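Diaminopimelate decarboxylase (Aquifex aeolicus, PDB 2P3E) probably decarboxylates meso-diaminopimelate to L-lysine with pyridoxal 5'-phosphate as cofactor, the last step of lysine biosynthesis by the diaminopimelate route. Local coordinates at residues A83-G88 with E102-A107; A152-P157 with G200-I205; Y238-G243 with K275-P280. All blocks are in the same frame, centred on the assembly; numbering follows the deposited sequence.

Interaction 1: residues A83-G88 with E102-A107; sequences ADIVSG and ERIVYA
Residues 83-85 and 104-106 run as parallel strands, axes 4.8 Å apart and turned 19° from each other, pairing Ala-83 with Ile-104, Asp-84 with Val-105 and Ile-85 with Tyr-106. They are the two strands of a right-handed beta-alpha-beta unit of the TIM-like barrel, with helix 88-96 between them. The backbone bonding is regular; Ile-85 bonds to segment 102-107 through both its N and its O, the N reaching Val-105 O at 2.8 Å in an almost straight bond and the O taking Ala-107 N.

Helix 88-96 packs on the face carrying Ala-83, Ile-85 and Ile-104. Ile-85 has CG1 wedged between its own N and carbonyl carbon (chi1 65°); its side chain and that of Tyr-106 cross at about a right angle, and CD1 comes over one face of the ring, 4.2 Å from the centroid, a CH-pi contact. The same methyl also meets Ile-104 CG2 at 3.7 Å. The tyrosine hydroxyl bonds to Gly-110 O. On the barrel-interior face, Asp-84 CB packs on Val-105 CG2, and both residues touch Glu-279. Where the strands end, buried Ala-107 O has Val-86 CA 3.5 Å away, a CA-H...O contact, and accepts no conventional hydrogen bond.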
ATOM      1  N   ALA B  83      -4.224  18.638  15.814  1.00 13.38           N
ATOM      2  CA  ALA B  83      -4.220  17.437  14.986  1.00 13.81           C
ATOM      3  C   ALA B  83      -5.613  17.164  14.423  1.00 13.79           C
ATOM      4  O   ALA B  83      -6.612  17.132  15.155  1.00 14.55           O
ATOM      5  CB  ALA B  83      -3.671  16.218  15.753  1.00 12.52           C
ATOM      6  N   ASP B  84      -5.666  17.031  13.106  1.00 13.76           N
ATOM      7  CA  ASP B  84      -6.844  16.550  12.396  1.00 13.70           C
ATOM      8  C   ASP B  84      -6.629  15.053  12.205  1.00 13.48           C
ATOM      9  O   ASP B  84      -5.718  14.635  11.483  1.00 12.97           O
ATOM     10  CB  ASP B  84      -6.979  17.314  11.064  1.00 14.03           C
ATOM     11  CG  ASP B  84      -7.844  16.586  10.013  1.00 17.62           C
ATOM     12  OD1 ASP B  84      -8.854  15.964  10.348  1.00 18.99           O
ATOM     13  OD2 ASP B  84      -7.482  16.638   8.817  1.00 22.01           O
ATOM     14  N   ILE B  85      -7.449  14.258  12.884  1.00 12.49           N
ATOM     15  CA  ILE B  85      -7.291  12.812  12.894  1.00 13.34           C
ATOM     16  C   ILE B  85      -8.453  12.112  12.217  1.00 13.35           C
ATOM     17  O   ILE B  85      -9.550  12.677  12.137  1.00 13.92           O
ATOM     18  CB  ILE B  85      -7.111  12.269  14.355  1.00 13.02           C
ATOM     19  CG1 ILE B  85      -8.395  12.498  15.193  1.00 12.82           C
ATOM     20  CG2 ILE B  85      -5.856  12.917  14.996  1.00 13.68           C
ATOM     21  CD1 ILE B  85      -8.481  11.703  16.517  1.00 14.22           C
ATOM     22  N   VAL B  86      -8.207  10.892  11.714  1.00 13.52           N
ATOM     23  CA  VAL B  86      -9.247  10.076  11.066  1.00 13.60           C
ATOM     24  C   VAL B  86      -9.313   8.636  11.614  1.00 13.64           C
ATOM     25  O   VAL B  86      -9.977   7.781  11.046  1.00 13.98           O
ATOM     26  CB  VAL B  86      -9.089  10.056   9.485  1.00 14.26           C
ATOM     27  CG1 VAL B  86      -9.149  11.478   8.918  1.00 13.65           C
ATOM     28  CG2 VAL B  86      -7.778   9.406   9.086  1.00 13.64           C
ATOM     29  N   SER B  87      -8.656   8.370  12.741  1.00 13.82           N
ATOM     30  CA  SER B  87      -8.653   7.013  13.303  1.00 13.25           C
ATOM     31  C   SER B  87      -8.181   7.067  14.750  1.00 13.54           C
ATOM     32  O   SER B  87      -7.616   8.073  15.196  1.00 13.18           O
ATOM     33  CB  SER B  87      -7.698   6.100  12.507  1.00 12.70           C
ATOM     34  OG  SER B  87      -6.345   6.428  12.801  1.00 12.17           O
ATOM     35  N   GLY B  88      -8.435   5.972  15.465  1.00 13.37           N
ATOM     36  CA  GLY B  88      -7.942   5.782  16.821  1.00 13.78           C
ATOM     37  C   GLY B  88      -6.430   5.749  16.867  1.00 13.41           C
ATOM     38  O   GLY B  88      -5.844   6.204  17.832  1.00 13.58           O
ATOM     39  N   GLU B 102      -7.943  19.122  23.352  1.00 22.06           N
ATOM     40  CA  GLU B 102      -8.541  20.430  23.075  1.00 22.03           C
ATOM     41  C   GLU B 102      -8.130  21.016  21.710  1.00 20.56           C
ATOM     42  O   GLU B 102      -8.758  21.961  21.219  1.00 20.29           O
ATOM     43  CB  GLU B 102      -8.234  21.412  24.216  1.00 23.27           C
ATOM     44  CG  GLU B 102      -8.839  21.000  25.581  1.00 26.25           C
ATOM     45  CD  GLU B 102      -7.998  20.005  26.360  0.60 29.33           C
ATOM     46  OE1 GLU B 102      -6.925  19.614  25.871  1.00 30.64           O
ATOM     47  OE2 GLU B 102      -8.411  19.608  27.475  1.00 33.00           O
ATOM     48  N   ARG B 103      -7.078  20.466  21.095  1.00 19.10           N
ATOM     49  CA  ARG B 103      -6.675  20.885  19.744  1.00 17.35           C
ATOM     50  C   ARG B 103      -6.842  19.740  18.716  1.00 16.74           C
ATOM     51  O   ARG B 103      -6.278  19.786  17.633  1.00 15.00           O
ATOM     52  CB  ARG B 103      -5.239  21.390  19.744  1.00 17.88           C
ATOM     53  CG  ARG B 103      -4.952  22.557  20.734  1.00 19.14           C
ATOM     54  CD  ARG B 103      -3.714  23.373  20.334  1.00 20.56           C
ATOM     55  NE  ARG B 103      -2.531  22.539  20.067  1.00 21.93           N
ATOM     56  CZ  ARG B 103      -1.423  22.483  20.820  0.50 23.02           C
ATOM     57  NH1 ARG B 103      -1.310  23.231  21.926  1.00 24.92           N
ATOM     58  NH2 ARG B 103      -0.408  21.687  20.454  1.00 19.32           N
ATOM     59  N   ILE B 104      -7.635  18.728  19.058  1.00 16.37           N
ATOM     60  CA  ILE B 104      -7.827  17.572  18.175  1.00 15.55           C
ATOM     61  C   ILE B 104      -9.243  17.535  17.600  1.00 16.00           C
ATOM     62  O   ILE B 104     -10.232  17.643  18.352  1.00 15.70           O
ATOM     63  CB  ILE B 104      -7.502  16.245  18.915  1.00 16.19           C
ATOM     64  CG1 ILE B 104      -6.038  16.251  19.373  1.00 15.32           C
ATOM     65  CG2 ILE B 104      -7.903  14.990  18.064  1.00 13.76           C
ATOM     66  CD1 ILE B 104      -5.602  14.982  20.112  1.00 18.71           C
ATOM     67  N   VAL B 105      -9.331  17.406  16.267  1.00 15.47           N
ATOM     68  CA  VAL B 105     -10.609  17.233  15.580  1.00 15.34           C
ATOM     69  C   VAL B 105     -10.611  15.891  14.818  1.00 15.97           C
ATOM     70  O   VAL B 105      -9.584  15.472  14.290  1.00 14.94           O
ATOM     71  CB  VAL B 105     -10.941  18.423  14.627  1.00 15.83           C
ATOM     72  CG1 VAL B 105     -11.089  19.743  15.423  1.00 15.23           C
ATOM     73  CG2 VAL B 105      -9.869  18.578  13.529  1.00 14.05           C
ATOM     74  N   TYR B 106     -11.765  15.238  14.760  1.00 15.92           N
ATOM     75  CA  TYR B 106     -11.818  13.865  14.276  1.00 17.72           C
ATOM     76  C   TYR B 106     -12.762  13.787  13.079  1.00 17.99           C
ATOM     77  O   TYR B 106     -13.978  13.942  13.237  1.00 18.90           O
ATOM     78  CB  TYR B 106     -12.274  12.931  15.413  1.00 18.05           C
ATOM     79  CG  TYR B 106     -12.166  11.399  15.203  1.00 19.19           C
ATOM     80  CD1 TYR B 106     -12.298  10.532  16.293  1.00 21.07           C
ATOM     81  CD2 TYR B 106     -11.919  10.833  13.958  1.00 18.78           C
ATOM     82  CE1 TYR B 106     -12.212   9.140  16.141  1.00 22.24           C
ATOM     83  CE2 TYR B 106     -11.833   9.435  13.799  1.00 19.97           C
ATOM     84  CZ  TYR B 106     -11.979   8.601  14.897  1.00 21.63           C
ATOM     85  OH  TYR B 106     -11.890   7.213  14.757  1.00 21.89           O
ATOM     86  N   ALA B 107     -12.200  13.548  11.895  1.00 18.26           N
ATOM     87  CA  ALA B 107     -12.996  13.452  10.664  1.00 19.46           C
ATOM     88  C   ALA B 107     -13.094  12.027  10.120  1.00 20.42           C
ATOM     89  O   ALA B 107     -12.601  11.081  10.716  1.00 20.27           O
ATOM     90  CB  ALA B 107     -12.453  14.371   9.609  1.00 19.42           C
TER

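Interaction 2: residues A152-P157 with G200-I205; sequences AIRVNP and GIHCHI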
ATOM      1  N   ALA B 152     -19.549  18.855  14.743  1.00 17.10           N
ATOM      2  CA  ALA B 152     -19.812  19.651  13.556  1.00 16.85           C
ATOM      3  C   ALA B 152     -20.363  18.703  12.514  1.00 16.64           C
ATOM      4  O   ALA B 152     -20.053  17.510  12.529  1.00 16.16           O
ATOM      5  CB  ALA B 152     -18.526  20.274  13.051  1.00 16.60           C
ATOM      6  N   ILE B 153     -21.158  19.221  11.585  1.00 16.35           N
ATOM      7  CA  ILE B 153     -21.550  18.423  10.424  1.00 16.77           C
ATOM      8  C   ILE B 153     -20.578  18.732   9.283  1.00 16.96           C
ATOM      9  O   ILE B 153     -20.277  19.908   9.016  1.00 15.05           O
ATOM     10  CB  ILE B 153     -23.030  18.700   9.971  1.00 16.72           C
ATOM     11  CG1 ILE B 153     -24.035  18.378  11.097  1.00 17.07           C
ATOM     12  CG2 ILE B 153     -23.383  17.909   8.688  1.00 18.34           C
ATOM     13  CD1 ILE B 153     -23.961  16.976  11.616  1.00 18.21           C
ATOM     14  N   ARG B 154     -20.089  17.679   8.619  1.00 17.14           N
ATOM     15  CA  ARG B 154     -19.311  17.883   7.409  1.00 18.17           C
ATOM     16  C   ARG B 154     -20.230  18.204   6.240  1.00 18.18           C
ATOM     17  O   ARG B 154     -21.040  17.365   5.836  1.00 18.06           O
ATOM     18  CB  ARG B 154     -18.445  16.681   7.036  1.00 18.64           C
ATOM     19  CG  ARG B 154     -17.541  17.076   5.855  1.00 22.27           C
ATOM     20  CD  ARG B 154     -16.797  15.918   5.288  1.00 28.57           C
ATOM     21  NE  ARG B 154     -15.996  16.280   4.110  1.00 28.19           N
ATOM     22  CZ  ARG B 154     -14.926  15.592   3.718  1.00 28.74           C
ATOM     23  NH1 ARG B 154     -14.532  14.526   4.410  1.00 29.45           N
ATOM     24  NH2 ARG B 154     -14.248  15.963   2.640  1.00 28.69           N
ATOM     25  N   VAL B 155     -20.080  19.411   5.697  1.00 18.13           N
ATOM     26  CA  VAL B 155     -20.925  19.878   4.603  1.00 18.58           C
ATOM     27  C   VAL B 155     -20.140  19.956   3.304  1.00 19.37           C
ATOM     28  O   VAL B 155     -18.946  20.290   3.320  1.00 18.68           O
ATOM     29  CB  VAL B 155     -21.639  21.240   4.943  1.00 18.99           C
ATOM     30  CG1 VAL B 155     -22.380  21.149   6.293  1.00 18.02           C
ATOM     31  CG2 VAL B 155     -20.668  22.397   4.977  1.00 17.94           C
ATOM     32  N   ASN B 156     -20.806  19.591   2.201  1.00 20.37           N
ATOM     33  CA  ASN B 156     -20.267  19.696   0.852  1.00 22.28           C
ATOM     34  C   ASN B 156     -20.864  20.933   0.180  1.00 23.30           C
ATOM     35  O   ASN B 156     -22.017  20.909  -0.249  1.00 22.93           O
ATOM     36  CB  ASN B 156     -20.646  18.463   0.025  1.00 22.45           C
ATOM     37  CG  ASN B 156     -20.101  17.179   0.596  1.00 24.98           C
ATOM     38  OD1 ASN B 156     -19.126  17.178   1.370  1.00 27.49           O
ATOM     39  ND2 ASN B 156     -20.721  16.063   0.223  1.00 24.96           N
ATOM     40  N   PRO B 157     -20.090  22.028   0.099  1.00 24.70           N
ATOM     41  CA  PRO B 157     -20.623  23.227  -0.553  1.00 25.45           C
ATOM     42  C   PRO B 157     -20.771  23.015  -2.067  1.00 26.12           C
ATOM     43  O   PRO B 157     -19.939  22.302  -2.664  1.00 26.70           O
ATOM     44  CB  PRO B 157     -19.548  24.287  -0.286  1.00 26.05           C
ATOM     45  CG  PRO B 157     -18.646  23.706   0.796  1.00 25.88           C
ATOM     46  CD  PRO B 157     -18.707  22.222   0.581  1.00 24.41           C
ATOM     47  N   GLY B 200     -19.877  23.300  15.792  1.00 16.85           N
ATOM     48  CA  GLY B 200     -19.160  23.634  14.574  1.00 16.82           C
ATOM     49  C   GLY B 200     -19.825  23.350  13.255  1.00 15.97           C
ATOM     50  O   GLY B 200     -20.901  22.757  13.191  1.00 16.20           O
ATOM     51  N   ILE B 201     -19.148  23.795  12.199  1.00 16.11           N
ATOM     52  CA  ILE B 201     -19.457  23.429  10.817  1.00 15.48           C
ATOM     53  C   ILE B 201     -18.126  23.043  10.201  1.00 15.29           C
ATOM     54  O   ILE B 201     -17.108  23.678  10.490  1.00 15.14           O
ATOM     55  CB  ILE B 201     -20.043  24.621   9.991  1.00 15.34           C
ATOM     56  CG1 ILE B 201     -21.324  25.163  10.634  1.00 15.56           C
ATOM     57  CG2 ILE B 201     -20.224  24.222   8.498  1.00 14.49           C
ATOM     58  CD1 ILE B 201     -21.771  26.510  10.083  1.00 16.18           C
ATOM     59  N   HIS B 202     -18.131  22.009   9.366  1.00 15.44           N
ATOM     60  CA  HIS B 202     -16.895  21.558   8.720  1.00 16.60           C
ATOM     61  C   HIS B 202     -17.079  21.461   7.209  1.00 17.38           C
ATOM     62  O   HIS B 202     -18.125  20.998   6.728  1.00 16.85           O
ATOM     63  CB  HIS B 202     -16.460  20.193   9.280  1.00 16.57           C
ATOM     64  CG  HIS B 202     -15.237  19.618   8.619  1.00 17.30           C
ATOM     65  ND1 HIS B 202     -15.132  18.404   8.005  1.00 20.93           N
ATOM     66  CD2 HIS B 202     -13.995  20.187   8.540  1.00 19.42           C
ATOM     67  CE1 HIS B 202     -13.860  18.260   7.561  1.00 20.45           C
ATOM     68  NE2 HIS B 202     -13.171  19.341   7.888  1.00 21.53           N
ATOM     69  N   CYS B 203     -16.074  21.906   6.468  1.00 17.74           N
ATOM     70  CA  CYS B 203     -15.977  21.544   5.055  1.00 20.34           C
ATOM     71  C   CYS B 203     -14.546  21.178   4.695  1.00 20.74           C
ATOM     72  O   CYS B 203     -13.596  21.735   5.230  1.00 21.28           O
ATOM     73  CB  CYS B 203     -16.512  22.658   4.152  1.00 20.25           C
ATOM     74  SG  CYS B 203     -15.507  24.161   4.115  1.00 24.46           S
ATOM     75  N   HIS B 204     -14.389  20.195   3.822  1.00 22.56           N
ATOM     76  CA  HIS B 204     -13.077  19.894   3.263  1.00 23.28           C
ATOM     77  C   HIS B 204     -13.306  19.649   1.788  1.00 23.21           C
ATOM     78  O   HIS B 204     -13.815  18.595   1.400  1.00 23.69           O
ATOM     79  CB  HIS B 204     -12.432  18.675   3.939  1.00 23.64           C
ATOM     80  CG  HIS B 204     -11.110  18.288   3.342  1.00 25.77           C
ATOM     81  ND1 HIS B 204      -9.964  19.034   3.525  1.00 26.44           N
ATOM     82  CD2 HIS B 204     -10.755  17.242   2.559  1.00 26.81           C
ATOM     83  CE1 HIS B 204      -8.959  18.462   2.885  1.00 26.50           C
ATOM     84  NE2 HIS B 204      -9.413  17.371   2.292  1.00 27.07           N
ATOM     85  N   ILE B 205     -12.921  20.626   0.975  1.00 22.80           N
ATOM     86  CA  ILE B 205     -13.360  20.690  -0.423  1.00 23.23           C
ATOM     87  C   ILE B 205     -12.560  19.869  -1.433  1.00 22.63           C
ATOM     88  O   ILE B 205     -13.030  19.648  -2.543  1.00 22.67           O
ATOM     89  CB  ILE B 205     -13.448  22.143  -0.924  1.00 23.59           C
ATOM     90  CG1 ILE B 205     -12.063  22.805  -0.967  1.00 23.07           C
ATOM     91  CG2 ILE B 205     -14.456  22.928  -0.060  1.00 25.05           C
ATOM     92  CD1 ILE B 205     -12.020  24.017  -1.914  1.00 26.13           C
TER
HETATM   93  O   HOH W   1     -16.682  18.872   2.749  1.00 27.70           O
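Arg-154 and His-202 both place CG anti to the backbone N (chi1 -173° and 177°), and the two side chains leave their strands side by side, pointing the same way into the TIM-like barrel of this decarboxylase family. Beyond CG the arginine stays fully extended, which carries its guanidinium past the imidazole of His-202 as far as His-204. The parallel strands beneath, 152-156 and 200-202, hold Arg-154 level with His-202. Val-155 N gives a nearly straight 2.7 Å bond to His-202 O, while His-202 N donates to Ile-153 O.

Arg-154 touches His-202 through its aliphatic stem, CG lying 3.5 Å from ND1, a buried nitrogen with no hydrogen-bond partner in the model. The other ring nitrogen, NE2, bonds to Glu-279. Farther out, Arg-154 NH2 donates to His-204 O at 2.9 Å, in the carbonyl plane and on a lone pair, though the bond is bent to 141°. His-204 CB covers one face of the guanidinium, and NH2 lies at the edge of the His-204 ring, close to its plane; ND1 of that ring is hydrogen-bonded to Gly-243 N. Glu-130 makes a salt bridge to NH1. His-204 comes close to Lys-65, the probable attachment point of the cofactor, so this polar cluster borders the presumed active site.

Away from the interior, Val-155 CG2 meets Ile-201 CG2 at 4.0 Å, and helices 183-191 and 214-231 pack against this apolar side. Where the two segments part beyond Val-155 and Cys-203, a single water bridges them. It accepts from Arg-154 NE at 3.0 Å and from His-204 N at 2.9 Å. It probably also donates to Val-155 O, 2.7 Å away.

Interaction 3: residues Y238-G243 with K275-P280; sequences YLDIGG and KIILEP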
ATOM      1  N   TYR B 238     -17.015  27.117  16.135  1.00 17.05           N
ATOM      2  CA  TYR B 238     -15.912  26.766  15.207  1.00 16.53           C
ATOM      3  C   TYR B 238     -16.353  26.606  13.753  1.00 16.08           C
ATOM      4  O   TYR B 238     -17.385  26.014  13.464  1.00 16.46           O
ATOM      5  CB  TYR B 238     -15.187  25.477  15.640  1.00 16.34           C
ATOM      6  CG  TYR B 238     -14.813  25.501  17.098  1.00 17.36           C
ATOM      7  CD1 TYR B 238     -13.706  26.235  17.550  1.00 19.05           C
ATOM      8  CD2 TYR B 238     -15.573  24.816  18.026  1.00 18.35           C
ATOM      9  CE1 TYR B 238     -13.374  26.281  18.914  1.00 19.51           C
ATOM     10  CE2 TYR B 238     -15.251  24.845  19.379  1.00 19.46           C
ATOM     11  CZ  TYR B 238     -14.165  25.592  19.811  1.00 20.07           C
ATOM     12  OH  TYR B 238     -13.881  25.612  21.163  1.00 23.04           O
ATOM     13  N   LEU B 239     -15.547  27.148  12.859  1.00 16.09           N
ATOM     14  CA  LEU B 239     -15.700  26.925  11.432  1.00 16.24           C
ATOM     15  C   LEU B 239     -14.407  26.308  10.949  1.00 16.00           C
ATOM     16  O   LEU B 239     -13.378  26.978  10.845  1.00 16.12           O
ATOM     17  CB  LEU B 239     -15.971  28.227  10.687  1.00 16.37           C
ATOM     18  CG  LEU B 239     -17.277  28.952  11.034  0.80 18.02           C
ATOM     19  CD1 LEU B 239     -17.397  30.219  10.186  0.50 17.53           C
ATOM     20  CD2 LEU B 239     -18.506  28.044  10.863  1.00 18.94           C
ATOM     21  N   ASP B 240     -14.474  25.008  10.698  1.00 15.69           N
ATOM     22  CA  ASP B 240     -13.334  24.235  10.246  1.00 16.06           C
ATOM     23  C   ASP B 240     -13.412  24.155   8.711  1.00 16.02           C
ATOM     24  O   ASP B 240     -14.245  23.437   8.162  1.00 14.72           O
ATOM     25  CB  ASP B 240     -13.384  22.839  10.909  1.00 15.77           C
ATOM     26  CG  ASP B 240     -12.177  21.979  10.583  1.00 16.93           C
ATOM     27  OD1 ASP B 240     -11.492  22.232   9.569  1.00 14.43           O
ATOM     28  OD2 ASP B 240     -11.935  21.023  11.351  1.00 17.29           O
ATOM     29  N   ILE B 241     -12.532  24.890   8.034  1.00 15.75           N
ATOM     30  CA  ILE B 241     -12.630  25.024   6.589  1.00 17.23           C
ATOM     31  C   ILE B 241     -11.696  24.066   5.839  1.00 17.73           C
ATOM     32  O   ILE B 241     -11.529  24.171   4.630  1.00 18.11           O
ATOM     33  CB  ILE B 241     -12.492  26.494   6.132  1.00 17.14           C
ATOM     34  CG1 ILE B 241     -11.156  27.093   6.583  1.00 17.95           C
ATOM     35  CG2 ILE B 241     -13.634  27.324   6.721  1.00 18.40           C
ATOM     36  CD1 ILE B 241     -10.825  28.449   5.914  1.00 19.89           C
ATOM     37  N   GLY B 242     -11.103  23.130   6.568  1.00 17.97           N
ATOM     38  CA  GLY B 242     -10.410  22.006   5.942  1.00 18.82           C
ATOM     39  C   GLY B 242      -8.988  22.290   5.526  1.00 18.75           C
ATOM     40  O   GLY B 242      -8.391  23.324   5.897  1.00 18.34           O
ATOM     41  N   GLY B 243      -8.430  21.356   4.754  1.00 18.60           N
ATOM     42  CA  GLY B 243      -7.086  21.525   4.230  1.00 18.95           C
ATOM     43  C   GLY B 243      -7.167  21.583   2.719  1.00 19.22           C
ATOM     44  O   GLY B 243      -8.117  22.144   2.163  1.00 20.21           O
ATOM     45  N   LYS B 275     -14.247  30.824  15.773  1.00 20.11           N
ATOM     46  CA  LYS B 275     -12.822  30.520  15.612  1.00 19.29           C
ATOM     47  C   LYS B 275     -12.663  29.626  14.390  1.00 18.61           C
ATOM     48  O   LYS B 275     -13.409  28.650  14.227  1.00 18.16           O
ATOM     49  CB  LYS B 275     -12.253  29.833  16.855  1.00 19.91           C
ATOM     50  CG  LYS B 275     -10.712  29.628  16.826  1.00 21.48           C
ATOM     51  CD  LYS B 275     -10.167  29.460  18.222  1.00 23.82           C
ATOM     52  CE  LYS B 275      -8.682  29.137  18.220  1.00 26.42           C
ATOM     53  NZ  LYS B 275      -7.863  30.394  18.124  1.00 28.36           N
ATOM     54  N   ILE B 276     -11.688  29.970  13.547  1.00 17.25           N
ATOM     55  CA  ILE B 276     -11.456  29.278  12.286  1.00 16.57           C
ATOM     56  C   ILE B 276     -10.469  28.142  12.558  1.00 16.48           C
ATOM     57  O   ILE B 276      -9.543  28.297  13.349  1.00 16.22           O
ATOM     58  CB  ILE B 276     -10.909  30.236  11.201  1.00 16.44           C
ATOM     59  CG1 ILE B 276     -11.814  31.490  11.046  1.00 16.64           C
ATOM     60  CG2 ILE B 276     -10.688  29.489   9.846  1.00 17.59           C
ATOM     61  CD1 ILE B 276     -13.319  31.191  10.823  1.00 15.09           C
ATOM     62  N   ILE B 277     -10.717  26.993  11.940  1.00 15.59           N
ATOM     63  CA  ILE B 277      -9.811  25.850  12.023  1.00 14.93           C
ATOM     64  C   ILE B 277      -9.395  25.498  10.596  1.00 14.76           C
ATOM     65  O   ILE B 277     -10.237  25.448   9.702  1.00 14.56           O
ATOM     66  CB  ILE B 277     -10.473  24.631  12.705  1.00 14.55           C
ATOM     67  CG1 ILE B 277     -10.985  25.002  14.111  1.00 14.95           C
ATOM     68  CG2 ILE B 277      -9.466  23.434  12.792  1.00 14.25           C
ATOM     69  CD1 ILE B 277     -11.711  23.859  14.856  1.00 14.41           C
ATOM     70  N   LEU B 278      -8.091  25.309  10.390  1.00 14.71           N
ATOM     71  CA  LEU B 278      -7.549  24.811   9.120  1.00 15.43           C
ATOM     72  C   LEU B 278      -6.883  23.464   9.369  1.00 15.26           C
ATOM     73  O   LEU B 278      -6.361  23.228  10.462  1.00 15.66           O
ATOM     74  CB  LEU B 278      -6.510  25.774   8.530  1.00 15.14           C
ATOM     75  CG  LEU B 278      -6.904  27.204   8.133  1.00 19.42           C
ATOM     76  CD1 LEU B 278      -5.736  27.850   7.401  1.00 22.12           C
ATOM     77  CD2 LEU B 278      -8.042  27.152   7.213  1.00 22.11           C
ATOM     78  N   GLU B 279      -6.874  22.604   8.351  1.00 15.22           N
ATOM     79  CA  GLU B 279      -6.341  21.238   8.477  1.00 14.95           C
ATOM     80  C   GLU B 279      -5.250  20.869   7.445  1.00 14.88           C
ATOM     81  O   GLU B 279      -5.389  19.870   6.740  1.00 15.11           O
ATOM     82  CB  GLU B 279      -7.489  20.231   8.382  1.00 15.81           C
ATOM     83  CG  GLU B 279      -8.628  20.510   9.364  1.00 16.00           C
ATOM     84  CD  GLU B 279      -9.828  19.612   9.146  1.00 16.70           C
ATOM     85  OE1 GLU B 279     -10.152  19.289   7.976  1.00 17.84           O
ATOM     86  OE2 GLU B 279     -10.465  19.252  10.150  1.00 18.69           O
ATOM     87  N   PRO B 280      -4.138  21.635   7.386  1.00 13.98           N
ATOM     88  CA  PRO B 280      -3.182  21.327   6.319  1.00 13.72           C
ATOM     89  C   PRO B 280      -2.407  20.027   6.597  1.00 13.38           C
ATOM     90  O   PRO B 280      -2.004  19.787   7.742  1.00 13.13           O
ATOM     91  CB  PRO B 280      -2.223  22.520   6.360  1.00 12.95           C
ATOM     92  CG  PRO B 280      -2.259  22.974   7.776  1.00 13.11           C
ATOM     93  CD  PRO B 280      -3.673  22.755   8.231  1.00 13.92           C
TER
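Ile-277 O takes one hydrogen bond, from Ile-241 N at 2.9 Å, with a weaker CA-H...O contact from Asp-240 CA at 3.4 Å. With Leu-239 bonded through N to Lys-275 O and through O to Ile-277 N, this is regular parallel pairing. Past the strands, Glu-279 N meets Gly-242 O at 3.0 Å, approaching from well above the carbonyl plane.

Asp-240 holds CG anti to its backbone N (chi1 -176°), where OD1 accepts from Gly-242 N at 3.2 Å in an Asx turn. Its OD2 lies 2.6 Å from Glu-279 OE2, with the two carboxylate planes 84° apart. Glu-279 reaches inward on an extended chain and is probably a cofactor ligand, as is its neighbour Pro-280; OE1 is tied to His-202. Nearer the strand starts, Ile-277 CD1 packs against Tyr-238 CB at 3.9 Å, and Lys-275 CB lies by the tyrosine ring.

Strands 238-240 and 275-278 are the two strands of a right-handed beta-alpha-beta unit of the barrel, joined through helix 258-269, with strand 196-202 beside the first, strand 59-63 beside the second, and Met-126 of strand 126-129 meeting Tyr-238, Asp-240 and Ile-277 across the interior.

All three interactions lie in the one parallel sheet that curls into the cofactor-binding barrel, and they follow one another along the chain in the order 1, 2, 3. Interactions 2 and 3 are neighbours, centres about 9 Å apart, because strands 196-202 and 238-240 pair directly. Interaction 1 sits about 12 Å from interaction 3 and about 15 Å from interaction 2, measured between centres. It touches interaction 3 through the barrel interior, where Val-105 CG2 lies 3.5 Å from Glu-279 OE2, but does not touch interaction 2. Glu-279 is met by residues of interaction 1 and by His-202 of interaction 2, consistent with the sheet positioning this probable pyridoxal-phosphate ligand at the barrel mouth.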